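Local atomic coordinates of carboxylic ester hydrolase (Aspergillus niger, PDB entry 7K4O), a protein that hydrolyses ester bonds of tannins as a secreted fungal tannase, a serine esterase that probably uses an alpha/beta-hydrolase catalytic apparatus. Residues Y98-G103 with G122-F127; M135-A138 with L142-E145; Q195-G200 with I428-S433; N226-T231 with I303-T308; I437-Q442 with N452-L457. All coordinates share one frame; numbering follows the deposited sequence.

Contact 1 (Y98-G103 with G122-F127); sequences YAINSG and GGFGGF
An Asx turn at Asn101, in the loop after strand 89-93, meets the glycine-rich loop after strand 115-120 through the carbonyl of Phe127. The turn is closed by Gly103 N, which donates to Asn101 OD1 at 3.0 Å, in the carbonyl plane and on a lone pair. The other end of the same amide crosses the contact: Asn101 ND2 gives a hydrogen bond to Phe127 O at 3.0 Å. It is nearly straight (165° at the hydrogen), and the acceptor lies only 5° out of the amide plane. Asn101 CG stands between its backbone N and carbonyl carbon (chi1 68°), which aims the amide at the second loop, and ND2 also comes to the edge of the Phe127 ring. ND2 has a second acceptor in Thr120 O, so the bonds to Gly103 N at one end and to Phe127 O and Thr120 O at the other fix the rotation of the amide; a water lies 2.7 Å from Asn101 OD1. The two loops follow neighbouring parallel strands of the central mixed sheet, in a chain whose family belongs to the alpha/beta-hydrolase clan; the side chain of Ile100 is about 10 Å from the bound trihydroxybenzoic acid at the nearest atoms. Beside the polar part, Ile100 turns its CG2 branch to Phe124, reaching ring atom CE2 at 3.6 Å, the two side chains crossing at about a right angle. The same methyl approaches Gly122 N at 3.8 Å. Ala154 and His155 of helix 144-169 pack on Ile100, and an N-acetylglucosamine touches Phe127.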
# COMPACT_ATOMS: atom_id res chain seq x y z
N TYR A 98 4.79 -8.70 -5.62
CA TYR A 98 6.05 -8.42 -6.33
C TYR A 98 5.78 -7.96 -7.76
O TYR A 98 6.72 -7.90 -8.53
CB TYR A 98 6.99 -9.63 -6.27
CG TYR A 98 7.75 -9.74 -4.97
CD1 TYR A 98 7.17 -10.34 -3.84
CD2 TYR A 98 8.99 -9.16 -4.82
CE1 TYR A 98 7.83 -10.40 -2.62
CE2 TYR A 98 9.67 -9.22 -3.61
CZ TYR A 98 9.11 -9.85 -2.51
OH TYR A 98 9.78 -9.86 -1.31
N ALA A 99 4.54 -7.63 -8.09
CA ALA A 99 4.16 -7.04 -9.39
C ALA A 99 4.31 -5.52 -9.32
O ALA A 99 4.10 -4.94 -8.26
CB ALA A 99 2.74 -7.38 -9.80
N ILE A 100 4.71 -4.95 -10.44
CA ILE A 100 4.93 -3.48 -10.54
C ILE A 100 3.75 -2.85 -11.31
O ILE A 100 3.69 -1.59 -11.39
CB ILE A 100 6.26 -3.19 -11.23
CG1 ILE A 100 6.69 -1.74 -10.97
CG2 ILE A 100 6.25 -3.55 -12.71
CD1 ILE A 100 8.12 -1.46 -11.38
N ASN A 101 2.81 -3.66 -11.78
CA ASN A 101 1.56 -3.14 -12.41
C ASN A 101 0.38 -3.92 -11.85
O ASN A 101 0.57 -5.00 -11.21
CB ASN A 101 1.62 -3.23 -13.92
CG ASN A 101 1.61 -4.68 -14.39
OD1 ASN A 101 0.54 -5.30 -14.42
ND2 ASN A 101 2.78 -5.18 -14.78
N SER A 102 -0.84 -3.40 -12.05
CA SER A 102 -2.06 -4.02 -11.52
C SER A 102 -2.94 -4.47 -12.70
O SER A 102 -4.18 -4.44 -12.56
CB SER A 102 -2.74 -3.12 -10.58
OG SER A 102 -2.04 -2.96 -9.36
N GLY A 103 -2.35 -4.81 -13.84
CA GLY A 103 -3.11 -5.21 -15.04
C GLY A 103 -4.10 -4.15 -15.48
O GLY A 103 -3.73 -2.96 -15.65
N GLY A 122 8.19 -3.11 -15.97
CA GLY A 122 9.42 -3.11 -15.16
C GLY A 122 10.62 -3.73 -15.83
O GLY A 122 11.70 -3.78 -15.17
N GLY A 123 10.50 -4.19 -17.07
CA GLY A 123 11.55 -4.98 -17.73
C GLY A 123 11.48 -6.46 -17.39
O GLY A 123 12.44 -7.18 -17.73
N PHE A 124 10.39 -6.94 -16.77
CA PHE A 124 10.38 -8.32 -16.23
C PHE A 124 9.96 -9.36 -17.26
O PHE A 124 9.80 -10.54 -16.86
CB PHE A 124 9.49 -8.38 -15.00
CG PHE A 124 9.72 -7.31 -13.95
CD1 PHE A 124 10.99 -6.79 -13.71
CD2 PHE A 124 8.68 -6.93 -13.13
CE1 PHE A 124 11.20 -5.83 -12.74
CE2 PHE A 124 8.88 -5.96 -12.17
CZ PHE A 124 10.13 -5.41 -11.98
N GLY A 125 9.74 -9.00 -18.52
CA GLY A 125 9.42 -9.95 -19.59
C GLY A 125 7.94 -10.10 -19.86
O GLY A 125 7.49 -11.23 -20.25
N GLY A 126 7.16 -9.07 -19.61
CA GLY A 126 5.71 -9.08 -19.83
C GLY A 126 4.98 -8.56 -18.64
O GLY A 126 5.46 -8.73 -17.52
N PHE A 127 3.80 -7.96 -18.83
CA PHE A 127 3.03 -7.39 -17.72
C PHE A 127 2.71 -8.42 -16.65
O PHE A 127 2.57 -8.09 -15.46
CB PHE A 127 1.77 -6.66 -18.20
CG PHE A 127 2.07 -5.50 -19.09
CD1 PHE A 127 2.61 -4.30 -18.58
CD2 PHE A 127 1.81 -5.57 -20.43
CE1 PHE A 127 2.97 -3.28 -19.45
CE2 PHE A 127 2.15 -4.54 -21.29
CZ PHE A 127 2.70 -3.37 -20.78
O HOH W 1 -0.54 -7.70 -15.20

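Contact 2 (M135-A138 with L142-E145); sequences MLLA and LDYE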
# COMPACT_ATOMS: atom_id res chain seq x y z
N MET A 135 14.39 -11.56 -10.38
CA MET A 135 15.30 -10.94 -9.39
C MET A 135 16.66 -11.65 -9.37
O MET A 135 17.61 -10.99 -8.93
CB MET A 135 14.65 -10.94 -8.01
CG MET A 135 15.30 -10.08 -6.98
SD MET A 135 15.34 -8.31 -7.38
CE MET A 135 13.62 -7.94 -7.03
N LEU A 136 16.74 -12.93 -9.76
CA LEU A 136 18.00 -13.70 -9.58
C LEU A 136 18.57 -14.09 -10.93
O LEU A 136 17.88 -14.68 -11.77
CB LEU A 136 17.78 -14.94 -8.73
CG LEU A 136 17.24 -14.73 -7.34
CD1 LEU A 136 17.00 -16.07 -6.67
CD2 LEU A 136 18.10 -13.83 -6.49
N LEU A 137 19.84 -13.78 -11.14
CA LEU A 137 20.59 -14.31 -12.30
C LEU A 137 20.99 -15.78 -12.10
O LEU A 137 21.14 -16.51 -13.11
CB LEU A 137 21.82 -13.45 -12.57
CG LEU A 137 21.58 -12.00 -12.97
CD1 LEU A 137 22.90 -11.26 -13.12
CD2 LEU A 137 20.78 -11.94 -14.29
N ALA A 138 21.20 -16.19 -10.86
CA ALA A 138 21.60 -17.54 -10.44
C ALA A 138 21.34 -17.60 -8.95
O ALA A 138 21.10 -16.56 -8.32
CB ALA A 138 23.07 -17.83 -10.75
N LEU A 142 22.05 -11.75 -7.32
CA LEU A 142 20.97 -10.79 -7.72
C LEU A 142 21.15 -10.10 -9.13
O LEU A 142 22.26 -9.78 -9.69
CB LEU A 142 20.98 -9.70 -6.65
CG LEU A 142 19.62 -9.15 -6.24
CD1 LEU A 142 18.87 -10.16 -5.40
CD2 LEU A 142 19.79 -7.85 -5.47
N ASP A 143 20.02 -9.97 -9.81
CA ASP A 143 19.97 -9.11 -11.00
C ASP A 143 19.75 -7.69 -10.46
O ASP A 143 18.59 -7.32 -10.10
CB ASP A 143 18.84 -9.54 -11.91
CG ASP A 143 18.79 -8.81 -13.23
OD1 ASP A 143 19.26 -7.66 -13.27
OD2 ASP A 143 18.28 -9.39 -14.22
N TYR A 144 20.82 -6.91 -10.35
CA TYR A 144 20.69 -5.53 -9.81
C TYR A 144 19.79 -4.67 -10.70
O TYR A 144 19.16 -3.73 -10.12
CB TYR A 144 22.06 -4.88 -9.63
CG TYR A 144 22.92 -5.55 -8.60
CD1 TYR A 144 22.57 -5.55 -7.26
CD2 TYR A 144 24.12 -6.14 -8.94
CE1 TYR A 144 23.33 -6.15 -6.29
CE2 TYR A 144 24.92 -6.74 -7.98
CZ TYR A 144 24.53 -6.75 -6.66
OH TYR A 144 25.36 -7.32 -5.71
N GLU A 145 19.75 -4.89 -11.99
CA GLU A 145 18.87 -4.11 -12.88
C GLU A 145 17.42 -4.32 -12.42
O GLU A 145 16.63 -3.33 -12.32
CB GLU A 145 19.05 -4.47 -14.35
CG GLU A 145 18.07 -3.74 -15.26
CD GLU A 145 18.22 -2.24 -15.38
OE1 GLU A 145 17.32 -1.60 -16.10
OE2 GLU A 145 19.18 -1.67 -14.84
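Leu136 and Leu142 face each other as an antiparallel non-hydrogen-bonded pair with diverging side chains, their CA atoms 4.6 Å apart, and a classic beta bulge follows where Leu137 and Ala138 both oppose Thr141. Next to the pair, Asp143 N donates to Met135 O at 2.8 Å; the bond is straight at the hydrogen (168°). A chi1 of -166° places Met135 CG trans to the backbone N and 3.9 Å from Leu142 CD1, the two side chains lying alongside each other and pointing the same way; beyond CG, bends at the next two torsions set the path of SD and CE. That same CD1 methyl meets Leu136 CD2 at 3.9 Å, and thus touches both partners. Leu142 is deposited in two conformers, and these distances belong to one of them. On the other flank Leu137 crosses Asp143 at about a right angle: its CG rests near Asp143 CB at 3.8 Å, while its CD2 lies 3.6 Å from Asp143 OD2. Asp143 is the N-cap residue of helix 144-169, and its OD1 accepts from Thr146 N. Leu359 and Leu360 of helix 351-361 pack against Met135. Backbone and side chain of Asp143 are therefore held separately, the amide by Met135 and the carboxylate by the helix, which ties the 135-138 segment to the start of helix 144-169; the helix N terminus would probably stabilise the negative charge.

Contact 3 (Q195-G200 with I428-S433); sequences QVQRFG and IRYWES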
# COMPACT_ATOMS: atom_id res chain seq x y z
N GLN A 195 9.04 7.51 -5.70
CA GLN A 195 9.22 8.67 -6.59
C GLN A 195 9.15 9.99 -5.81
O GLN A 195 10.00 10.86 -6.02
CB GLN A 195 8.16 8.72 -7.69
CG GLN A 195 8.10 7.44 -8.51
CD GLN A 195 9.41 7.09 -9.17
OE1 GLN A 195 9.89 7.80 -10.03
NE2 GLN A 195 10.05 6.02 -8.69
N VAL A 196 8.21 10.12 -4.87
CA VAL A 196 8.06 11.34 -4.04
C VAL A 196 9.35 11.61 -3.26
O VAL A 196 9.74 12.74 -3.10
CB VAL A 196 6.83 11.23 -3.16
CG1 VAL A 196 6.76 12.35 -2.14
CG2 VAL A 196 5.52 11.16 -3.98
N GLN A 197 10.04 10.55 -2.84
CA GLN A 197 11.29 10.66 -2.07
C GLN A 197 12.50 11.09 -2.90
O GLN A 197 13.48 11.48 -2.28
CB GLN A 197 11.54 9.32 -1.36
CG GLN A 197 10.63 9.12 -0.19
CD GLN A 197 10.66 7.74 0.43
OE1 GLN A 197 11.55 6.92 0.16
NE2 GLN A 197 9.63 7.43 1.20
N ARG A 198 12.46 11.01 -4.22
CA ARG A 198 13.60 11.25 -5.10
C ARG A 198 13.39 12.36 -6.12
O ARG A 198 14.40 12.99 -6.46
CB ARG A 198 13.93 9.95 -5.85
CG ARG A 198 14.49 8.85 -4.95
CD ARG A 198 14.75 7.56 -5.68
NE ARG A 198 15.34 6.52 -4.86
CZ ARG A 198 14.67 5.67 -4.08
NH1 ARG A 198 13.36 5.76 -3.93
NH2 ARG A 198 15.32 4.74 -3.39
N PHE A 199 12.18 12.54 -6.63
CA PHE A 199 11.95 13.35 -7.86
C PHE A 199 10.84 14.35 -7.58
O PHE A 199 9.62 13.99 -7.63
CB PHE A 199 11.64 12.45 -9.05
CG PHE A 199 12.61 11.33 -9.27
CD1 PHE A 199 13.93 11.60 -9.61
CD2 PHE A 199 12.23 10.01 -9.09
CE1 PHE A 199 14.84 10.56 -9.75
CE2 PHE A 199 13.12 8.98 -9.24
CZ PHE A 199 14.44 9.26 -9.57
N GLY A 200 11.24 15.56 -7.26
CA GLY A 200 10.31 16.56 -6.70
C GLY A 200 9.21 16.98 -7.65
O GLY A 200 8.10 17.27 -7.18
N ILE A 428 1.58 5.91 10.21
CA ILE A 428 1.76 7.02 11.16
C ILE A 428 3.25 7.27 11.34
O ILE A 428 3.70 8.43 11.37
CB ILE A 428 1.06 6.72 12.51
CG1 ILE A 428 -0.45 6.92 12.46
CG2 ILE A 428 1.65 7.61 13.55
CD1 ILE A 428 -1.20 5.98 11.63
N ARG A 429 4.04 6.21 11.50
CA ARG A 429 5.46 6.41 11.78
C ARG A 429 6.14 7.25 10.69
O ARG A 429 6.98 8.09 10.99
CB ARG A 429 6.20 5.08 11.97
CG ARG A 429 7.62 5.35 12.45
CD ARG A 429 8.36 4.04 12.72
NE ARG A 429 9.67 4.28 13.25
CZ ARG A 429 9.98 4.37 14.56
NH1 ARG A 429 9.05 4.20 15.49
NH2 ARG A 429 11.23 4.60 14.93
N TYR A 430 5.84 6.97 9.43
CA TYR A 430 6.52 7.72 8.35
C TYR A 430 6.11 9.18 8.37
O TYR A 430 6.98 10.06 8.19
CB TYR A 430 6.24 7.09 6.99
CG TYR A 430 6.99 7.80 5.89
CD1 TYR A 430 8.38 7.79 5.83
CD2 TYR A 430 6.30 8.55 4.94
CE1 TYR A 430 9.08 8.49 4.85
CE2 TYR A 430 6.97 9.23 3.94
CZ TYR A 430 8.36 9.20 3.89
OH TYR A 430 8.98 9.91 2.91
N TRP A 431 4.82 9.45 8.55
CA TRP A 431 4.36 10.86 8.60
C TRP A 431 5.08 11.57 9.75
O TRP A 431 5.57 12.71 9.60
CB TRP A 431 2.84 10.90 8.73
CG TRP A 431 2.23 12.27 8.76
CD1 TRP A 431 1.62 12.90 7.70
CD2 TRP A 431 2.06 13.13 9.90
NE1 TRP A 431 1.09 14.10 8.11
CE2 TRP A 431 1.37 14.27 9.45
CE3 TRP A 431 2.42 13.06 11.25
CZ2 TRP A 431 1.02 15.31 10.30
CZ3 TRP A 431 2.08 14.09 12.09
CH2 TRP A 431 1.41 15.21 11.61
N GLU A 432 5.24 10.90 10.88
CA GLU A 432 5.97 11.53 12.01
C GLU A 432 7.46 11.73 11.71
O GLU A 432 8.03 12.70 12.17
CB GLU A 432 5.79 10.67 13.27
CG GLU A 432 4.37 10.53 13.79
CD GLU A 432 3.77 11.79 14.39
OE1 GLU A 432 4.46 12.80 14.43
OE2 GLU A 432 2.59 11.71 14.83
N SER A 433 8.07 10.81 10.97
CA SER A 433 9.48 10.89 10.54
C SER A 433 9.63 12.14 9.69
O SER A 433 10.59 12.94 9.89
CB SER A 433 9.92 9.66 9.79
OG SER A 433 10.03 8.58 10.73
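Gln197 and Tyr430 approach from opposite directions and meet through their polar ends, bridging the 195-200 segment, which follows on from helix 187-196, and helix 425-438; Gln197 CA and Tyr430 CA are still 11.8 Å apart. Gln197 NE2 donates to Tyr430 OH at 3.1 Å, but the angle at the hydrogen is 129°, so the bond is weak. The amide nitrogen also lies 3.5 Å from Tyr430 CZ, and the amide and ring planes are turned 41° from each other, an oblique meeting and not a stack. Carbon supports the polar pair: Gln197 CG comes to 3.6 Å from Tyr430 OH.

Both side chains reach out from their backbones to get there. Gln197 is extended beyond CG, and Tyr430 has its ring opposite the backbone N (chi1 -177°), which sends the hydroxyl off the helix. In the second shell stand the stronger partners, both on the loop before helix 402-406: Gln197 NE2 donates to Thr396 O, and Tyr430 OH is hydrogen-bonded to Trp398 O. Leu401 and Tyr455 of strand 455-460 pack against the ring. Farther back, Gln195 O takes the amides of both Arg198 (3.1 Å) and Phe199 (2.8 Å), on either side of which the segment carries Gln197 and Gly200.

Helix 187-196 begins just after Ser186 of the GxSxG elbow, the likely nucleophile of this serine esterase. Since both polar ends are buried, the carbonyls of the loop, more than the bent bond between the side chains, satisfy them, and the direct link acts as a secondary tie between two groups already held in place.

Contact 4 (N226-T231 with I303-T308); sequences NVVEKT and IEVAKT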
# COMPACT_ATOMS: atom_id res chain seq x y z
N ASN A 226 4.59 -16.47 13.23
CA ASN A 226 5.18 -17.82 13.12
C ASN A 226 6.18 -18.04 14.26
O ASN A 226 6.14 -19.14 14.91
CB ASN A 226 5.92 -18.03 11.81
CG ASN A 226 5.10 -18.18 10.56
OD1 ASN A 226 5.60 -17.87 9.47
ND2 ASN A 226 3.88 -18.67 10.66
N VAL A 227 7.05 -17.08 14.54
CA VAL A 227 8.13 -17.27 15.53
C VAL A 227 7.53 -17.21 16.94
O VAL A 227 8.02 -17.93 17.84
CB VAL A 227 9.28 -16.30 15.28
CG1 VAL A 227 10.29 -16.35 16.40
CG2 VAL A 227 9.93 -16.62 13.92
N VAL A 228 6.48 -16.43 17.15
CA VAL A 228 5.76 -16.42 18.45
C VAL A 228 5.21 -17.82 18.70
O VAL A 228 5.34 -18.33 19.84
CB VAL A 228 4.62 -15.38 18.51
CG1 VAL A 228 3.75 -15.60 19.74
CG2 VAL A 228 5.17 -13.96 18.50
N GLU A 229 4.55 -18.40 17.72
CA GLU A 229 3.93 -19.74 17.85
C GLU A 229 5.04 -20.75 18.18
O GLU A 229 4.83 -21.61 19.07
CB GLU A 229 3.19 -20.13 16.59
CG GLU A 229 1.96 -19.29 16.35
CD GLU A 229 1.30 -19.44 15.00
OE1 GLU A 229 1.86 -20.10 14.10
OE2 GLU A 229 0.19 -18.91 14.87
N LYS A 230 6.16 -20.69 17.48
CA LYS A 230 7.29 -21.62 17.73
C LYS A 230 7.84 -21.40 19.13
O LYS A 230 8.09 -22.39 19.85
CB LYS A 230 8.47 -21.37 16.79
CG LYS A 230 8.41 -22.01 15.42
CD LYS A 230 9.57 -21.49 14.56
CE LYS A 230 10.93 -21.59 15.21
NZ LYS A 230 11.40 -22.99 15.19
N THR A 231 8.07 -20.16 19.50
CA THR A 231 8.71 -19.81 20.78
C THR A 231 7.83 -20.25 21.97
O THR A 231 8.38 -20.77 22.95
CB THR A 231 8.99 -18.31 20.84
OG1 THR A 231 9.87 -17.97 19.78
CG2 THR A 231 9.63 -17.93 22.15
N ILE A 303 -4.66 -16.89 23.96
CA ILE A 303 -4.60 -15.48 24.39
C ILE A 303 -3.14 -15.05 24.52
O ILE A 303 -2.80 -13.92 24.14
CB ILE A 303 -5.42 -15.28 25.68
CG1 ILE A 303 -6.90 -15.31 25.33
CG2 ILE A 303 -5.01 -14.00 26.39
CD1 ILE A 303 -7.78 -15.41 26.53
N GLU A 304 -2.28 -15.89 25.09
CA GLU A 304 -0.85 -15.52 25.27
C GLU A 304 -0.21 -15.29 23.88
O GLU A 304 0.51 -14.29 23.72
CB GLU A 304 -0.09 -16.61 26.04
CG GLU A 304 1.31 -16.19 26.44
CD GLU A 304 2.10 -17.30 27.15
OE1 GLU A 304 1.82 -18.52 26.91
OE2 GLU A 304 3.04 -16.94 27.86
N VAL A 305 -0.46 -16.17 22.93
CA VAL A 305 0.06 -16.02 21.55
C VAL A 305 -0.50 -14.70 20.99
O VAL A 305 0.31 -13.89 20.47
CB VAL A 305 -0.29 -17.21 20.66
CG1 VAL A 305 -0.10 -16.88 19.18
CG2 VAL A 305 0.56 -18.42 21.05
N ALA A 306 -1.79 -14.46 21.15
CA ALA A 306 -2.43 -13.29 20.50
C ALA A 306 -1.83 -12.04 21.12
O ALA A 306 -1.55 -11.08 20.38
CB ALA A 306 -3.93 -13.30 20.63
N LYS A 307 -1.69 -11.99 22.44
CA LYS A 307 -1.20 -10.78 23.10
C LYS A 307 0.24 -10.55 22.65
O LYS A 307 0.66 -9.37 22.59
CB LYS A 307 -1.21 -10.89 24.63
CG LYS A 307 -2.56 -10.67 25.27
CD LYS A 307 -2.41 -10.48 26.75
CE LYS A 307 -3.75 -10.22 27.39
NZ LYS A 307 -3.58 -9.87 28.82
N THR A 308 1.00 -11.61 22.49
CA THR A 308 2.44 -11.50 22.13
C THR A 308 2.54 -10.92 20.70
O THR A 308 3.40 -10.07 20.48
CB THR A 308 3.16 -12.84 22.33
OG1 THR A 308 2.98 -13.19 23.72
CG2 THR A 308 4.62 -12.72 22.01
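Val228 packs against Thr308 and Val305 at the centre of a helix pair, and the closest approaches are made by methyl groups. Thr308 CG2 lies 3.8 Å from Val228 CG2, and Thr308 CB is equally near to Val228 CG1, so the threonine presents its carbon side to both branches of the valine. In Thr308, OG1 lies beside the backbone N (chi1 -59°), which leaves CG2 anti to it and pointing at Val228. OG1 donates to Glu304 O at 2.7 Å; Thr308 N binds the same oxygen from the opposite face of the carbonyl plane. That bond satisfies the hydroxyl within its helix and turns the apolar side outward.

Helices 224-232 and 300-310 run roughly antiparallel, with 141° between the directions of the two short segments and their axes 9.8 Å apart. They belong to the region inserted between strands 205-209 and 410-416 of the central sheet; the centre of the contact is about 26 Å from the centre of the chain. No hydrogen bond links the two segments.

The contact thins away from Thr308. Val228 CG1 still finds Val305 CG1, at 4.1 Å, and the aliphatic part of Glu229 comes by its CG to 4.2 Å from that same methyl; Leu232 fills in beside Val305 and Thr308. Tyr376 of helix 376-390 also packs on Val228. This looser flank of Val305 and Glu229 is buried, whereas solvent lies on the Thr308 side, by Thr231 and Glu304. Lys307, also exposed on helix 300-310, forms a salt bridge through NZ to Asp274.

Contact 5 (I437-Q442 with N452-L457); sequences IMYPNQ and NEWYRL
Trp454 reaches Met438 and Tyr439 with the rim of its indole, joining the end of helix 425-438, where Tyr439 is the first residue to leave helical geometry, to the residue just before strand 455-460. From CB the side chain leaves with CG between the backbone N and the carbonyl carbon (chi1 62°), which swings the ring system toward the helix end. CD1 passes Tyr439 OH at 4.0 Å. The next atom, NE1, makes the polar contact: it donates to Tyr439 OH at 2.9 Å, with 167° at the hydrogen and the oxygen in the indole plane. Farther along the rim, CZ2 lies 3.7 Å from Met438 SD and 3.8 Å from Met438 CE, and at the far tip CH2 is 3.8 Å from SD. The sulfur sits 4.9 Å from the six-membered ring centroid and 80° off its normal, a Met-aromatic contact at the edge. The bend of Met438 at chi3 curls the methyl alongside CZ2. The straight bond and the sulfur together fix the indole along its rim.

Glu453, next to Trp454, binds the zinc ion together with Glu449 of helix 444-452, and Tyr439 packs against Ser447, Ala450 and Leu451 of that helix. His405 of helix 402-406 stacks on the indole, while backbone bonds to Val411 join Trp454 to strand 410-416, beside the outermost strand of the mixed sheet.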
# COMPACT_ATOMS: atom_id res chain seq x y z
N ILE A 437 11.80 15.56 10.65
CA ILE A 437 12.98 15.91 9.85
C ILE A 437 12.79 17.25 9.15
O ILE A 437 13.77 18.04 9.06
CB ILE A 437 13.29 14.76 8.85
CG1 ILE A 437 13.84 13.54 9.60
CG2 ILE A 437 14.20 15.21 7.74
CD1 ILE A 437 15.25 13.71 10.07
N MET A 438 11.60 17.51 8.64
CA MET A 438 11.39 18.70 7.81
C MET A 438 11.06 19.92 8.67
O MET A 438 11.29 21.01 8.18
CB MET A 438 10.30 18.44 6.80
CG MET A 438 10.82 17.48 5.73
SD MET A 438 9.70 17.31 4.38
CE MET A 438 9.91 18.95 3.63
N TYR A 439 10.55 19.73 9.87
CA TYR A 439 10.16 20.88 10.74
C TYR A 439 10.79 20.70 12.12
O TYR A 439 10.08 20.56 13.11
CB TYR A 439 8.64 20.96 10.80
CG TYR A 439 8.02 21.11 9.45
CD1 TYR A 439 8.14 22.31 8.75
CD2 TYR A 439 7.38 20.06 8.83
CE1 TYR A 439 7.63 22.45 7.46
CE2 TYR A 439 6.85 20.19 7.54
CZ TYR A 439 6.99 21.39 6.87
OH TYR A 439 6.44 21.52 5.59
N PRO A 440 12.12 20.64 12.19
CA PRO A 440 12.77 20.22 13.44
C PRO A 440 12.74 21.23 14.59
O PRO A 440 13.02 20.83 15.73
CB PRO A 440 14.24 20.06 13.06
CG PRO A 440 14.41 20.94 11.85
CD PRO A 440 13.08 20.93 11.12
N ASN A 441 12.46 22.50 14.33
CA ASN A 441 12.62 23.43 15.48
C ASN A 441 11.25 23.93 15.95
O ASN A 441 11.20 25.00 16.56
CB ASN A 441 13.61 24.54 15.14
CG ASN A 441 14.98 23.97 14.86
OD1 ASN A 441 15.57 24.29 13.82
ND2 ASN A 441 15.49 23.13 15.75
N GLN A 442 10.20 23.15 15.72
CA GLN A 442 8.82 23.52 16.06
C GLN A 442 8.25 22.47 17.00
O GLN A 442 8.62 21.28 16.93
CB GLN A 442 8.04 23.65 14.75
CG GLN A 442 8.59 24.76 13.88
CD GLN A 442 7.98 24.74 12.50
OE1 GLN A 442 8.68 24.69 11.50
NE2 GLN A 442 6.66 24.84 12.42
N ASN A 452 0.72 19.17 7.38
CA ASN A 452 -0.68 18.97 6.98
C ASN A 452 -1.11 19.99 5.91
O ASN A 452 -2.19 19.77 5.31
CB ASN A 452 -1.63 18.95 8.19
CG ASN A 452 -1.72 17.56 8.81
OD1 ASN A 452 -1.44 16.56 8.13
ND2 ASN A 452 -2.06 17.47 10.11
N GLU A 453 -0.31 20.96 5.60
CA GLU A 453 -0.59 21.82 4.41
C GLU A 453 -0.43 21.00 3.12
O GLU A 453 -0.98 21.41 2.07
CB GLU A 453 0.38 22.99 4.34
CG GLU A 453 0.22 24.06 5.44
CD GLU A 453 1.25 25.16 5.37
OE1 GLU A 453 1.29 26.00 6.28
OE2 GLU A 453 2.08 25.15 4.44
N TRP A 454 0.35 19.92 3.10
CA TRP A 454 0.69 19.25 1.82
C TRP A 454 0.77 17.72 1.91
O TRP A 454 0.77 17.07 0.88
CB TRP A 454 1.96 19.87 1.22
CG TRP A 454 3.16 19.71 2.09
CD1 TRP A 454 3.51 20.53 3.12
CD2 TRP A 454 4.15 18.66 2.04
NE1 TRP A 454 4.69 20.10 3.70
CE2 TRP A 454 5.08 18.93 3.07
CE3 TRP A 454 4.38 17.54 1.22
CZ2 TRP A 454 6.21 18.14 3.32
CZ3 TRP A 454 5.46 16.71 1.53
CH2 TRP A 454 6.35 17.03 2.54
N TYR A 455 0.84 17.11 3.08
CA TYR A 455 0.94 15.64 3.23
C TYR A 455 -0.00 15.24 4.37
O TYR A 455 0.30 15.51 5.52
CB TYR A 455 2.38 15.18 3.50
CG TYR A 455 2.56 13.74 3.95
CD1 TYR A 455 1.58 12.77 3.75
CD2 TYR A 455 3.76 13.34 4.54
CE1 TYR A 455 1.76 11.45 4.20
CE2 TYR A 455 3.96 12.02 4.96
CZ TYR A 455 2.93 11.09 4.83
OH TYR A 455 3.10 9.82 5.28
N ARG A 456 -1.15 14.71 4.00
CA ARG A 456 -2.24 14.36 4.92
C ARG A 456 -2.42 12.85 4.93
O ARG A 456 -2.35 12.20 3.89
CB ARG A 456 -3.52 15.13 4.54
CG ARG A 456 -3.33 16.63 4.61
CD ARG A 456 -4.52 17.45 4.11
NE ARG A 456 -5.58 17.37 5.08
CZ ARG A 456 -5.66 18.09 6.20
NH1 ARG A 456 -4.76 19.01 6.50
NH2 ARG A 456 -6.69 17.91 7.00
N LEU A 457 -2.67 12.34 6.13
CA LEU A 457 -2.76 10.91 6.43
C LEU A 457 -4.10 10.60 7.09
O LEU A 457 -4.49 11.33 8.05
CB LEU A 457 -1.60 10.54 7.37
CG LEU A 457 -1.66 9.15 7.97
CD1 LEU A 457 -1.56 8.05 6.92
CD2 LEU A 457 -0.54 9.02 9.00

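How the contacts relate
From the N terminus, contact 1 comes first, closing a loop of 18 residues that joins the turns after strands 89-93 and 115-120. Contact 2 follows in series, closing a tight turn of three residues at the start of helix 144-169; the centres of these two lie 16 Å apart. Contact 3 spans 227 residues, from the end of helix 187-196 to helix 425-438, and contact 4 falls wholly within that span, linking two helices of the inserted region. Contact 5 opens after contact 3 closes, yet touches it: both use helix 425-438, and Trp431 NE1 probably donates to Tyr455 O. No two contacts cross along the chain.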